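PDB 4U10: poly-beta-1,6-N-acetyl-D-glucosamine N-deacetylase, which probably removes N-acetyl groups from the exopolysaccharide poly-beta-1,6-N-acetyl-D-glucosamine, the deposited chain being its polysaccharide deacetylase part with bound zinc. Local coordinates for residues 8-13 with 25-30; 37-42 with 89-94; 100-105 with 145-150. One frame throughout, in Å; residues are numbered along the deposited sequence.

Interaction 1: 8-13 with 25-30; sequences AYHSVV and FPQTIS. With ZN (zinc ion), chain D.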
loop_
_atom_site.group_PDB
_atom_site.type_symbol
_atom_site.label_atom_id
_atom_site.label_comp_id
_atom_site.label_asym_id
_atom_site.label_seq_id
_atom_site.Cartn_x
_atom_site.Cartn_y
_atom_site.Cartn_z
ATOM N N ALA A 8 7.204 -2.363 -3.540
ATOM C CA ALA A 8 6.460 -1.660 -2.461
ATOM C C ALA A 8 7.273 -0.529 -1.838
ATOM O O ALA A 8 8.250 -0.782 -1.109
ATOM C CB ALA A 8 6.040 -2.665 -1.371
ATOM N N TYR A 9 6.824 0.703 -2.017
ATOM C CA TYR A 9 7.467 1.891 -1.506
ATOM C C TYR A 9 6.593 2.510 -0.419
ATOM O O TYR A 9 5.440 2.177 -0.331
ATOM C CB TYR A 9 7.613 2.971 -2.588
ATOM C CG TYR A 9 8.657 2.650 -3.665
ATOM C CD1 TYR A 9 9.991 3.020 -3.518
ATOM C CD2 TYR A 9 8.275 2.028 -4.853
ATOM C CE1 TYR A 9 10.925 2.689 -4.515
ATOM C CE2 TYR A 9 9.197 1.740 -5.871
ATOM C CZ TYR A 9 10.483 2.042 -5.712
ATOM O OH TYR A 9 11.381 1.700 -6.737
ATOM N N HIS A 10 7.164 3.380 0.412
ATOM C CA HIS A 10 6.397 4.138 1.411
ATOM C C HIS A 10 6.652 5.613 1.151
ATOM O O HIS A 10 6.265 6.133 0.062
ATOM C CB HIS A 10 6.772 3.647 2.820
ATOM C CG HIS A 10 6.313 2.252 3.058
ATOM N ND1 HIS A 10 6.988 1.161 2.558
ATOM C CD2 HIS A 10 5.190 1.774 3.620
ATOM C CE1 HIS A 10 6.325 0.060 2.835
ATOM N NE2 HIS A 10 5.231 0.401 3.493
ATOM N N SER A 11 7.294 6.299 2.079
ATOM C CA SER A 11 7.572 7.700 1.833
ATOM C C SER A 11 8.853 7.869 1.027
ATOM O O SER A 11 9.794 7.045 1.128
ATOM C CB SER A 11 7.637 8.489 3.113
ATOM O OG SER A 11 7.447 9.804 2.818
ATOM N N VAL A 12 8.868 8.971 0.272
ATOM C CA VAL A 12 9.963 9.414 -0.604
ATOM C C VAL A 12 10.126 10.937 -0.399
ATOM O O VAL A 12 9.187 11.697 -0.510
ATOM C CB VAL A 12 9.765 9.089 -2.093
ATOM C CG1 VAL A 12 10.998 9.513 -2.907
ATOM C CG2 VAL A 12 9.561 7.599 -2.324
ATOM N N VAL A 13 11.330 11.355 -0.019
ATOM C CA VAL A 13 11.610 12.723 0.337
ATOM C C VAL A 13 12.776 13.216 -0.553
ATOM O O VAL A 13 13.614 12.406 -1.022
ATOM C CB VAL A 13 11.953 12.870 1.843
ATOM C CG1 VAL A 13 10.757 12.549 2.680
ATOM C CG2 VAL A 13 13.113 11.999 2.260
ATOM N N PHE A 25 9.428 7.877 9.154
ATOM C CA PHE A 25 8.800 6.598 9.240
ATOM C C PHE A 25 9.622 5.533 8.540
ATOM O O PHE A 25 10.485 5.847 7.729
ATOM C CB PHE A 25 7.403 6.714 8.643
ATOM C CG PHE A 25 6.460 7.537 9.485
ATOM C CD1 PHE A 25 5.719 6.948 10.503
ATOM C CD2 PHE A 25 6.295 8.906 9.224
ATOM C CE1 PHE A 25 4.855 7.716 11.282
ATOM C CE2 PHE A 25 5.412 9.684 9.975
ATOM C CZ PHE A 25 4.707 9.080 11.014
ATOM N N PRO A 26 9.351 4.250 8.838
ATOM C CA PRO A 26 10.131 3.205 8.244
ATOM C C PRO A 26 10.139 3.188 6.687
ATOM O O PRO A 26 9.165 3.569 6.056
ATOM C CB PRO A 26 9.518 1.921 8.825
ATOM C CG PRO A 26 8.849 2.378 10.104
ATOM C CD PRO A 26 8.346 3.738 9.788
ATOM N N GLN A 27 11.252 2.720 6.121
ATOM C CA GLN A 27 11.447 2.581 4.662
ATOM C C GLN A 27 11.367 3.878 3.871
ATOM O O GLN A 27 11.096 3.858 2.651
ATOM C CB GLN A 27 10.464 1.540 4.112
ATOM C CG GLN A 27 10.977 0.119 4.344
ATOM C CD GLN A 27 10.927 -0.323 5.800
ATOM O OE1 GLN A 27 9.849 -0.426 6.379
ATOM N NE2 GLN A 27 12.108 -0.640 6.379
ATOM N N THR A 28 11.550 5.023 4.534
ATOM C CA THR A 28 11.599 6.266 3.804
ATOM C C THR A 28 12.892 6.308 2.965
ATOM O O THR A 28 13.967 6.009 3.466
ATOM C CB THR A 28 11.516 7.497 4.722
ATOM O OG1 THR A 28 10.296 7.475 5.480
ATOM C CG2 THR A 28 11.612 8.809 3.953
ATOM N N ILE A 29 12.783 6.635 1.669
ATOM C CA ILE A 29 13.961 6.745 0.803
ATOM C C ILE A 29 14.015 8.138 0.146
ATOM O O ILE A 29 13.099 8.924 0.325
ATOM C CB ILE A 29 13.983 5.666 -0.260
ATOM C CG1 ILE A 29 12.857 5.866 -1.272
ATOM C CG2 ILE A 29 13.891 4.306 0.372
ATOM C CD1 ILE A 29 13.038 4.964 -2.468
ATOM N N SER A 30 15.110 8.418 -0.575
ATOM C CA SER A 30 15.325 9.692 -1.228
ATOM C C SER A 30 14.722 9.594 -2.607
ATOM O O SER A 30 14.608 8.504 -3.199
ATOM C CB SER A 30 16.838 10.058 -1.354
ATOM O OG SER A 30 17.489 9.097 -2.182
HETATM ZN ZN ZN D . 3.500 -0.867 3.682
HETATM O O HOH W 1 9.779 4.269 0.287
HETATM O O HOH W 2 8.223 5.776 4.762
HETATM O O HOH W 3 2.462 -0.544 5.363
#
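Val12 pairs with Ile29 and Val13 with Ser30 in a short parallel bridge, where strand 29-30 joins the sheet of the polysaccharide deacetylase domain beside strand 3-13. Two backbone bonds make the ladder. Ile29 N donates to Ser11 O at 3.1 Å, and Val13 N donates to Ile29 O at 3.0 Å. Both carbonyls also receive a CA-H...O contact, from Thr28 CA and Val12 CA respectively. Before the bridge the two backbones diverge, and water takes over. Water 1 accepts from His10 N and donates to both Ser11 O and Gln27 O. Water 2 accepts from Ser11 N and donates to Pro26 O and to Thr28 OG1. The type II turn from Phe25 to Thr28 is closed mainly by a side chain. Thr28 OG1 donates to Phe25 O at 2.8 Å, from above the carbonyl plane, while the backbone bond Thr28 N to Phe25 O is weak. Thr28 OG1 is therefore both donor and acceptor. Other polar ends are satisfied outside the two segments: Ser11 OG bonds Thr79 OG1, and Ser30 OG caps Leu33 N at the start of helix 31-42. Ile29 CG1 sits between its own backbone N and carbonyl carbon (chi1 68°) and lies 3.9 Å from Val12 CG2. Ile29 CD1 reaches the edge of the Tyr9 ring. Gln27 CB packs obliquely against the His10 ring, 3.8 Å from His10 ND1. The other ring nitrogen, His10 NE2, binds a zinc ion at 2.1 Å; Asp74 and water 3 bind the same ion.

Interaction 2: 37-42 with 89-94; sequences HFNWLK and KAYNYP. With ZN (zinc ion), chain E.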
loop_
_atom_site.group_PDB
_atom_site.type_symbol
_atom_site.label_atom_id
_atom_site.label_comp_id
_atom_site.label_asym_id
_atom_site.label_seq_id
_atom_site.Cartn_x
_atom_site.Cartn_y
_atom_site.Cartn_z
ATOM N N HIS A 37 15.886 3.839 -9.383
ATOM C CA HIS A 37 15.111 2.679 -9.650
ATOM C C HIS A 37 14.304 2.860 -10.975
ATOM O O HIS A 37 14.247 1.952 -11.760
ATOM C CB HIS A 37 14.146 2.383 -8.508
ATOM C CG HIS A 37 14.812 1.985 -7.247
ATOM N ND1 HIS A 37 14.130 1.879 -6.063
ATOM C CD2 HIS A 37 16.101 1.716 -6.958
ATOM C CE1 HIS A 37 14.952 1.500 -5.107
ATOM N NE2 HIS A 37 16.159 1.400 -5.620
ATOM N N PHE A 38 13.662 4.002 -11.147
ATOM C CA PHE A 38 12.794 4.283 -12.334
ATOM C C PHE A 38 13.583 4.253 -13.609
ATOM O O PHE A 38 13.127 3.737 -14.624
ATOM C CB PHE A 38 12.138 5.653 -12.204
ATOM C CG PHE A 38 10.961 5.667 -11.284
ATOM C CD1 PHE A 38 10.703 4.597 -10.435
ATOM C CD2 PHE A 38 10.153 6.773 -11.223
ATOM C CE1 PHE A 38 9.613 4.627 -9.558
ATOM C CE2 PHE A 38 9.083 6.802 -10.355
ATOM C CZ PHE A 38 8.796 5.721 -9.541
ATOM N N ASN A 39 14.783 4.815 -13.537
ATOM C CA ASN A 39 15.788 4.656 -14.615
ATOM C C ASN A 39 16.309 3.244 -14.857
ATOM O O ASN A 39 16.474 2.852 -15.993
ATOM C CB ASN A 39 16.982 5.543 -14.312
ATOM C CG ASN A 39 16.671 6.982 -14.508
ATOM O OD1 ASN A 39 15.715 7.334 -15.211
ATOM N ND2 ASN A 39 17.474 7.856 -13.883
ATOM N N TRP A 40 16.612 2.507 -13.804
ATOM C CA TRP A 40 17.149 1.188 -13.923
ATOM C C TRP A 40 16.100 0.264 -14.524
ATOM O O TRP A 40 16.448 -0.607 -15.351
ATOM C CB TRP A 40 17.579 0.652 -12.573
ATOM C CG TRP A 40 18.197 -0.658 -12.719
ATOM C CD1 TRP A 40 19.522 -0.904 -12.934
ATOM C CD2 TRP A 40 17.540 -1.940 -12.732
ATOM N NE1 TRP A 40 19.734 -2.250 -13.049
ATOM C CE2 TRP A 40 18.539 -2.911 -12.942
ATOM C CE3 TRP A 40 16.207 -2.359 -12.584
ATOM C CZ2 TRP A 40 18.253 -4.289 -13.011
ATOM C CZ3 TRP A 40 15.922 -3.730 -12.641
ATOM C CH2 TRP A 40 16.943 -4.677 -12.857
ATOM N N LEU A 41 14.826 0.445 -14.134
ATOM C CA LEU A 41 13.779 -0.399 -14.682
ATOM C C LEU A 41 13.716 -0.187 -16.200
ATOM O O LEU A 41 13.722 -1.157 -16.948
ATOM C CB LEU A 41 12.384 -0.108 -14.056
ATOM C CG LEU A 41 12.207 -0.386 -12.562
ATOM C CD1 LEU A 41 10.933 0.225 -12.035
ATOM C CD2 LEU A 41 12.208 -1.885 -12.357
ATOM N N LYS A 42 13.643 1.068 -16.642
ATOM C CA LYS A 42 13.355 1.327 -18.081
ATOM C C LYS A 42 14.582 0.969 -18.937
ATOM O O LYS A 42 14.418 0.562 -20.099
ATOM C CB LYS A 42 12.971 2.774 -18.342
ATOM C CG LYS A 42 14.145 3.764 -18.371
ATOM C CD LYS A 42 13.598 5.181 -18.446
ATOM C CE LYS A 42 14.607 6.236 -18.874
ATOM N NZ LYS A 42 15.769 6.270 -17.956
ATOM N N LYS A 89 4.522 11.287 -13.278
ATOM C CA LYS A 89 4.089 12.017 -14.446
ATOM C C LYS A 89 5.233 12.226 -15.460
ATOM O O LYS A 89 5.027 12.005 -16.621
ATOM C CB LYS A 89 3.489 13.369 -14.089
ATOM C CG LYS A 89 2.178 13.260 -13.376
ATOM C CD LYS A 89 1.443 14.573 -13.346
ATOM C CE LYS A 89 2.178 15.582 -12.485
ATOM N NZ LYS A 89 1.299 16.732 -12.081
ATOM N N ALA A 90 6.397 12.662 -15.001
ATOM C CA ALA A 90 7.612 12.782 -15.827
ATOM C C ALA A 90 8.043 11.476 -16.524
ATOM O O ALA A 90 8.441 11.481 -17.682
ATOM C CB ALA A 90 8.771 13.238 -14.944
ATOM N N TYR A 91 7.966 10.363 -15.820
ATOM C CA TYR A 91 8.274 9.074 -16.415
ATOM C C TYR A 91 7.118 8.408 -17.152
ATOM O O TYR A 91 7.297 7.352 -17.750
ATOM C CB TYR A 91 8.764 8.148 -15.308
ATOM C CG TYR A 91 10.207 8.422 -14.974
ATOM C CD1 TYR A 91 10.576 9.465 -14.159
ATOM C CD2 TYR A 91 11.206 7.582 -15.484
ATOM C CE1 TYR A 91 11.935 9.680 -13.851
ATOM C CE2 TYR A 91 12.549 7.795 -15.218
ATOM C CZ TYR A 91 12.924 8.863 -14.431
ATOM O OH TYR A 91 14.279 9.007 -14.176
ATOM N N ASN A 92 5.950 9.010 -17.069
ATOM C CA ASN A 92 4.696 8.356 -17.409
ATOM C C ASN A 92 4.558 6.896 -16.851
ATOM O O ASN A 92 4.194 5.931 -17.540
ATOM C CB ASN A 92 4.437 8.471 -18.912
ATOM C CG ASN A 92 2.992 8.217 -19.253
ATOM O OD1 ASN A 92 2.072 8.711 -18.588
ATOM N ND2 ASN A 92 2.785 7.418 -20.270
ATOM N N TYR A 93 4.851 6.794 -15.558
ATOM C CA TYR A 93 4.691 5.572 -14.771
ATOM C C TYR A 93 3.442 5.573 -13.953
ATOM O O TYR A 93 3.227 6.458 -13.118
ATOM C CB TYR A 93 5.876 5.400 -13.820
ATOM C CG TYR A 93 7.138 4.873 -14.436
ATOM C CD1 TYR A 93 7.222 4.486 -15.789
ATOM C CD2 TYR A 93 8.257 4.704 -13.654
ATOM C CE1 TYR A 93 8.419 3.981 -16.310
ATOM C CE2 TYR A 93 9.428 4.184 -14.177
ATOM C CZ TYR A 93 9.515 3.838 -15.510
ATOM O OH TYR A 93 10.709 3.302 -15.969
ATOM N N PRO A 94 2.562 4.601 -14.203
ATOM C CA PRO A 94 1.442 4.460 -13.294
ATOM C C PRO A 94 1.865 3.737 -12.009
ATOM O O PRO A 94 2.957 3.108 -11.939
ATOM C CB PRO A 94 0.470 3.587 -14.061
ATOM C CG PRO A 94 1.298 2.805 -14.993
ATOM C CD PRO A 94 2.500 3.641 -15.311
HETATM ZN ZN ZN E . 18.171 5.873 -18.411
#
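Phe38 packs against two tyrosines, its CB over the face of the Tyr91 ring and one face of its own ring met by the edge of Tyr93. The three rings form an aromatic cluster between helix 31-42 and the C-terminal end of helix 79-91. Both ring pairs are T-shaped. The Phe38 edge points to the face of Tyr91, with centroids 5.5 Å apart. The edge of Tyr93 points to the face of Phe38, the planes meeting at 68°. Here Tyr93 CE2 comes 3.6 Å from Phe38 CG. The CB of Phe38 adds a CH-pi contact, 3.9 Å from the centroid of the Tyr91 ring and 18° off its normal. Asn92, with positive phi, leaves the helix in a Schellman motif, and Tyr93 then also faces helix 31-42. The Tyr93 and Phe38 side chains run past each other in opposite directions. Tyr93 OH donates to Phe38 O at 2.8 Å and also touches Lys42 CB. The helical bond to that carbonyl, from Lys42 N, is weak, and the tyrosine hydroxyl supplements it. Leu71 of strand 68-75 packs on Phe38 and Tyr93 from the sheet side. At the outer rim the hydroxyl of Tyr91 is modelled as donating to Asn39 OD1, but too close for the detail to be trusted. Beyond it Lys42 NZ binds a zinc ion at a long 2.5 Å, together with Asp43. A lysine nitrogen can bind a metal only through its lone pair, so if the coordination is real the amine is probably neutral.

Interaction 3: 100-105 with 145-150; sequences VSSWLD and TDNLHH. With ZN (zinc ion), chain C.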
loop_
_atom_site.group_PDB
_atom_site.type_symbol
_atom_site.label_atom_id
_atom_site.label_comp_id
_atom_site.label_asym_id
_atom_site.label_seq_id
_atom_site.Cartn_x
_atom_site.Cartn_y
_atom_site.Cartn_z
ATOM N N VAL A 100 -4.246 5.009 4.237
ATOM C CA VAL A 100 -5.116 4.633 5.283
ATOM C C VAL A 100 -6.303 5.592 5.309
ATOM O O VAL A 100 -6.132 6.774 5.531
ATOM C CB VAL A 100 -4.390 4.661 6.615
ATOM C CG1 VAL A 100 -5.367 4.268 7.728
ATOM C CG2 VAL A 100 -3.171 3.711 6.601
ATOM N N SER A 101 -7.516 5.122 5.036
ATOM C CA SER A 101 -8.655 6.042 4.880
ATOM C C SER A 101 -9.116 6.838 6.103
ATOM O O SER A 101 -9.589 7.968 5.948
ATOM C CB SER A 101 -9.789 5.346 4.154
ATOM O OG SER A 101 -10.126 4.072 4.691
ATOM N N SER A 102 -9.006 6.304 7.341
ATOM C CA SER A 102 -9.383 7.146 8.523
ATOM C C SER A 102 -8.373 8.322 8.741
ATOM O O SER A 102 -8.689 9.359 9.367
ATOM C CB SER A 102 -9.499 6.300 9.788
ATOM O OG SER A 102 -8.266 5.930 10.311
ATOM N N TRP A 103 -7.129 8.145 8.295
ATOM C CA TRP A 103 -6.139 9.217 8.361
ATOM C C TRP A 103 -6.597 10.346 7.415
ATOM O O TRP A 103 -6.740 11.501 7.825
ATOM C CB TRP A 103 -4.714 8.703 8.044
ATOM C CG TRP A 103 -4.208 7.760 9.010
ATOM C CD1 TRP A 103 -4.794 7.433 10.250
ATOM C CD2 TRP A 103 -3.007 6.991 8.922
ATOM N NE1 TRP A 103 -4.011 6.508 10.883
ATOM C CE2 TRP A 103 -2.919 6.218 10.091
ATOM C CE3 TRP A 103 -2.004 6.853 7.936
ATOM C CZ2 TRP A 103 -1.865 5.357 10.326
ATOM C CZ3 TRP A 103 -0.957 5.982 8.168
ATOM C CH2 TRP A 103 -0.879 5.270 9.347
ATOM N N LEU A 104 -6.929 10.002 6.184
ATOM C CA LEU A 104 -7.429 10.987 5.238
ATOM C C LEU A 104 -8.742 11.633 5.695
ATOM O O LEU A 104 -8.998 12.797 5.425
ATOM C CB LEU A 104 -7.595 10.388 3.866
ATOM C CG LEU A 104 -6.253 10.321 3.081
ATOM C CD1 LEU A 104 -5.077 9.756 3.868
ATOM C CD2 LEU A 104 -6.455 9.545 1.817
ATOM N N ASP A 105 -9.588 10.845 6.355
ATOM C CA ASP A 105 -10.886 11.320 6.846
ATOM C C ASP A 105 -10.823 12.190 8.112
ATOM O O ASP A 105 -11.835 12.714 8.550
ATOM C CB ASP A 105 -11.807 10.129 7.132
ATOM C CG ASP A 105 -12.500 9.592 5.908
ATOM O OD1 ASP A 105 -12.476 10.211 4.852
ATOM O OD2 ASP A 105 -13.074 8.480 6.005
ATOM N N THR A 145 -6.709 -0.447 4.832
ATOM C CA THR A 145 -7.633 -0.503 5.980
ATOM C C THR A 145 -8.134 0.891 6.267
ATOM O O THR A 145 -7.630 1.822 5.699
ATOM C CB THR A 145 -7.056 -1.165 7.278
ATOM O OG1 THR A 145 -6.161 -0.246 7.890
ATOM C CG2 THR A 145 -6.274 -2.435 6.910
ATOM N N ASP A 146 -9.250 0.975 7.014
ATOM C CA ASP A 146 -9.745 2.221 7.482
ATOM C C ASP A 146 -8.919 2.714 8.692
ATOM O O ASP A 146 -8.292 3.767 8.672
ATOM C CB ASP A 146 -11.262 2.159 7.814
ATOM C CG ASP A 146 -11.898 3.558 7.783
ATOM O OD1 ASP A 146 -11.546 4.365 6.867
ATOM O OD2 ASP A 146 -12.779 3.808 8.621
ATOM N N ASN A 147 -8.957 1.951 9.741
ATOM C CA ASN A 147 -8.241 2.265 10.970
ATOM C C ASN A 147 -7.623 1.010 11.637
ATOM O O ASN A 147 -7.718 0.814 12.837
ATOM C CB ASN A 147 -9.173 2.992 11.921
ATOM C CG ASN A 147 -8.464 3.482 13.156
ATOM O OD1 ASN A 147 -7.308 3.727 13.112
ATOM N ND2 ASN A 147 -9.141 3.544 14.247
ATOM N N LEU A 148 -6.982 0.152 10.833
ATOM C CA LEU A 148 -6.261 -1.027 11.342
ATOM C C LEU A 148 -4.757 -1.038 10.978
ATOM O O LEU A 148 -4.106 -2.110 10.880
ATOM C CB LEU A 148 -7.000 -2.305 10.902
ATOM C CG LEU A 148 -8.415 -2.550 11.448
ATOM C CD1 LEU A 148 -9.080 -3.706 10.725
ATOM C CD2 LEU A 148 -8.485 -2.726 12.974
ATOM N N HIS A 149 -4.189 0.166 10.854
ATOM C CA HIS A 149 -2.781 0.329 10.589
ATOM C C HIS A 149 -2.142 0.697 11.903
ATOM O O HIS A 149 -1.533 1.765 12.032
ATOM C CB HIS A 149 -2.573 1.450 9.623
ATOM C CG HIS A 149 -1.268 1.398 8.915
ATOM N ND1 HIS A 149 -0.065 1.632 9.525
ATOM C CD2 HIS A 149 -0.979 1.103 7.627
ATOM C CE1 HIS A 149 0.911 1.475 8.662
ATOM N NE2 HIS A 149 0.377 1.209 7.485
ATOM N N HIS A 150 -2.414 -0.122 12.914
ATOM C CA HIS A 150 -1.892 0.090 14.301
ATOM C C HIS A 150 -1.827 -1.274 14.963
ATOM O O HIS A 150 -2.303 -2.267 14.380
ATOM C CB HIS A 150 -2.758 1.053 15.121
ATOM C CG HIS A 150 -4.181 0.586 15.318
ATOM N ND1 HIS A 150 -4.552 -0.312 16.291
ATOM C CD2 HIS A 150 -5.308 0.851 14.621
ATOM C CE1 HIS A 150 -5.850 -0.532 16.225
ATOM N NE2 HIS A 150 -6.336 0.179 15.232
HETATM ZN ZN ZN C . 1.375 0.949 5.702
HETATM O O HOH W 4 -7.705 2.601 3.088
HETATM O O HOH W 3 2.462 -0.544 5.363
#
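Ser102 and Asp146 make the close polar part of this contact, where the loop 145-150 meets the first turn of helix 101-104. Asp146 O accepts two bonds from Ser102, from its N at 3.0 Å and its OG at 2.7 Å. Both donors come from one face of the carbonyl plane, Ser102 OG being turned between its own N and carbonyl carbon (chi1 75°). The aspartate side chain takes the preceding residue: Ser101 OG donates to Asp146 OD1 at 2.6 Å, on the anti lone pair, and also bonds Ser191 OG. On the buried side Val100 CG1 rests on Asp146 O, and its CG2 lies 3.6 Å from His149 CD2. The Trp103 and His149 side chains cross at about a right angle, but the rings meet obliquely, with CH2 over one face of the imidazole and 3.7 Å from His149 ND1. Val100 and Trp103 pack on a ring whose NE2 binds a zinc ion at 2.1 Å, completed by Asp75, His144 and water 3. This is the Asp-His-His site of metal-dependent polysaccharide deacetylases.

Loose but still buried is the weak 3.4 Å bond from Ser101 N to Thr145 O, with water 4 linking the same two atoms. On the exposed side Asn147 meets Ser102 OG, CB being the nearest atom. Asp105 comes near Asp146; the like charges would probably repel, but Asp105 OD2 bonds Ser194 OG. The loop follows strand 139-141, and helix 101-104 follows strand 95-99, its parallel neighbour. Helix 177-199 lies alongside, with Asp187 accepting from the backbone N of Asp146 and Asn147.

How the interactions relate
The three contacts follow one another along the chain, each closing before the next opens. Interactions 1 and 2 have centres 17 Å apart and are joined directly: strand 29-30 runs into helix 31-42, and Tyr9 OH probably hydrogen-bonds His37 ND1. Interaction 3 lies 18 Å from interaction 1 between centres and 29 Å from interaction 2, on the opposite side of the chain's centre from the latter. The central sheet connects them, through strands 3-13, 68-75 and 95-99. Interactions 1 and 3 each give a histidine to one of two zinc ions bridged by water 3, probably the catalytic region; interaction 2 is packing beside a distant third zinc.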